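PDB 2V2K: ferredoxin from Mycobacterium smegmatis, which carries electrons as a seven-iron ferredoxin, using one [3Fe-4S] and one [4Fe-4S] iron-sulfur cluster. Local coordinates for residues Ala68-Asp73 with Asn92-Ile97. Sequence-based numbering, arbitrary orientation.
Sequences AQANAD and NDPQAI
A70 of helix 67-73 meets P94 and I97, which stand at the start of the short helix 95-98; apolar side chains here pack the first helix against the N-terminal end of the second, within the C-terminal extension that follows the ferredoxin core. The methyl group of A70 is the shared surface. CD1, the terminal methyl of I97, abuts A70 CB at 3.5 Å, while CG of the P94 ring lies 4.1 Å from the same A70 CB. A small side chain suits this place because it lets both partners come close to the helix surface. P94 also reaches the backbone, its CG being 3.5 Å from A70 O. P94 CB touches D73 CB at 4.1 Å, one turn along from A70, so D73 meets the ring through its methylene. No hydrogen bond joins the two segments.

Proline fits the N-cap position well: its ring restricts phi to near the -64° found here, psi of 153° keeps the residue extended before the helix starts, and it presents a compact apolar ring to the neighbouring helix. I97 follows three residues later; with CG1 anti to its carbonyl carbon (chi1 -77°), the longer branch carries CD1 to A70. Y33 of strand 32-34 touches both P94 and I97, tying the pair to the core.

Polar neighbours fix each segment separately. N71 OD1 accepts from I34 N and ND2 donates to I4 O, joining helix 67-73 to strands 32-34 and 2-4, while ND2 also bonds to Y67 O within its own helix. The carboxylate of D93 is hydrogen-bonded to A29 N, R30 N and Y33 OH. Within the turn itself, I97 N donates to P94 O at 2.9 Å.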
loop_
_atom_site.group_PDB
_atom_site.type_symbol
_atom_site.label_atom_id
_atom_site.label_comp_id
_atom_site.label_asym_id
_atom_site.label_seq_id
_atom_site.Cartn_x
_atom_site.Cartn_y
_atom_site.Cartn_z
ATOM N N ALA A 68 -3.917 -7.989 -0.180
ATOM C CA ALA A 68 -4.443 -7.600 1.135
ATOM C C ALA A 68 -3.584 -8.082 2.306
ATOM O O ALA A 68 -3.242 -7.302 3.179
ATOM C CB ALA A 68 -5.895 -8.077 1.302
ATOM N N GLN A 69 -3.246 -9.373 2.335
ATOM C CA GLN A 69 -2.287 -9.860 3.324
ATOM C C GLN A 69 -0.906 -9.187 3.234
ATOM O O GLN A 69 -0.247 -8.990 4.264
ATOM C CB GLN A 69 -2.094 -11.371 3.201
ATOM C CG GLN A 69 -1.322 -11.964 4.364
ATOM C CD GLN A 69 -2.061 -11.823 5.695
ATOM O OE1 GLN A 69 -1.508 -11.323 6.682
ATOM N NE2 GLN A 69 -3.328 -12.250 5.719
ATOM N N ALA A 70 -0.485 -8.845 2.020
ATOM C CA ALA A 70 0.811 -8.213 1.810
ATOM C C ALA A 70 0.865 -6.836 2.462
ATOM O O ALA A 70 1.884 -6.449 3.034
ATOM C CB ALA A 70 1.115 -8.110 0.323
ATOM N N ASN A 71 -0.237 -6.100 2.372
ATOM C CA ASN A 71 -0.332 -4.782 2.990
ATOM C C ASN A 71 -0.209 -4.848 4.508
ATOM O O ASN A 71 0.432 -3.998 5.126
ATOM C CB ASN A 71 -1.645 -4.100 2.598
ATOM C CG ASN A 71 -1.582 -3.461 1.225
ATOM O OD1 ASN A 71 -1.880 -2.278 1.064
ATOM N ND2 ASN A 71 -1.192 -4.243 0.225
ATOM N N ALA A 72 -0.827 -5.862 5.105
ATOM C CA ALA A 72 -0.717 -6.089 6.540
ATOM C C ALA A 72 0.691 -6.533 6.922
ATOM O O ALA A 72 1.266 -6.040 7.891
ATOM C CB ALA A 72 -1.740 -7.119 6.994
ATOM N N ASP A 73 1.242 -7.467 6.152
ATOM C CA ASP A 73 2.599 -8.022 6.440
ATOM C C ASP A 73 3.723 -6.964 6.416
ATOM O O ASP A 73 4.761 -7.121 7.098
ATOM C CB ASP A 73 2.947 -9.156 5.446
ATOM C CG ASP A 73 2.180 -10.467 5.693
ATOM O OD1 ASP A 73 1.581 -10.641 6.780
ATOM O OD2 ASP A 73 2.213 -11.358 4.794
ATOM N N ASN A 92 10.671 -2.676 4.373
ATOM C CA ASN A 92 9.835 -3.647 5.063
ATOM C C ASN A 92 8.960 -4.482 4.125
ATOM O O ASN A 92 8.114 -5.240 4.579
ATOM C CB ASN A 92 8.989 -2.922 6.128
ATOM C CG ASN A 92 9.762 -2.677 7.411
ATOM O OD1 ASN A 92 10.110 -3.623 8.112
ATOM N ND2 ASN A 92 10.039 -1.414 7.724
ATOM N N ASP A 93 9.185 -4.380 2.812
ATOM C CA ASP A 93 8.361 -5.121 1.845
ATOM C C ASP A 93 8.350 -6.614 2.176
ATOM O O ASP A 93 9.411 -7.199 2.450
ATOM C CB ASP A 93 8.901 -4.932 0.413
ATOM C CG ASP A 93 9.158 -3.480 0.058
ATOM O OD1 ASP A 93 10.134 -2.902 0.611
ATOM O OD2 ASP A 93 8.383 -2.933 -0.771
ATOM N N PRO A 94 7.169 -7.246 2.168
ATOM C CA PRO A 94 7.124 -8.693 2.391
ATOM C C PRO A 94 7.841 -9.512 1.305
ATOM O O PRO A 94 7.934 -9.080 0.165
ATOM C CB PRO A 94 5.621 -9.027 2.404
ATOM C CG PRO A 94 4.903 -7.825 1.945
ATOM C CD PRO A 94 5.829 -6.654 1.954
ATOM N N GLN A 95 8.326 -10.700 1.673
ATOM C CA GLN A 95 9.056 -11.574 0.738
ATOM C C GLN A 95 8.396 -11.688 -0.646
ATOM O O GLN A 95 9.067 -11.533 -1.677
ATOM C CB GLN A 95 9.243 -12.969 1.330
ATOM C CG GLN A 95 10.338 -13.794 0.650
ATOM C CD GLN A 95 11.726 -13.156 0.758
ATOM O OE1 GLN A 95 12.190 -12.838 1.858
ATOM N NE2 GLN A 95 12.391 -12.968 -0.392
ATOM N N ALA A 96 7.088 -11.944 -0.645
ATOM C CA ALA A 96 6.290 -12.112 -1.865
ATOM C C ALA A 96 6.423 -10.948 -2.846
ATOM O O ALA A 96 6.400 -11.157 -4.057
ATOM C CB ALA A 96 4.806 -12.321 -1.505
ATOM N N ILE A 97 6.548 -9.727 -2.330
ATOM C CA ILE A 97 6.725 -8.531 -3.166
ATOM C C ILE A 97 8.225 -8.304 -3.494
ATOM O O ILE A 97 8.574 -7.895 -4.611
ATOM C CB ILE A 97 6.052 -7.269 -2.514
ATOM C CG1 ILE A 97 4.535 -7.321 -2.703
ATOM C CG2 ILE A 97 6.528 -5.959 -3.157
ATOM C CD1 ILE A 97 3.859 -8.318 -1.892
#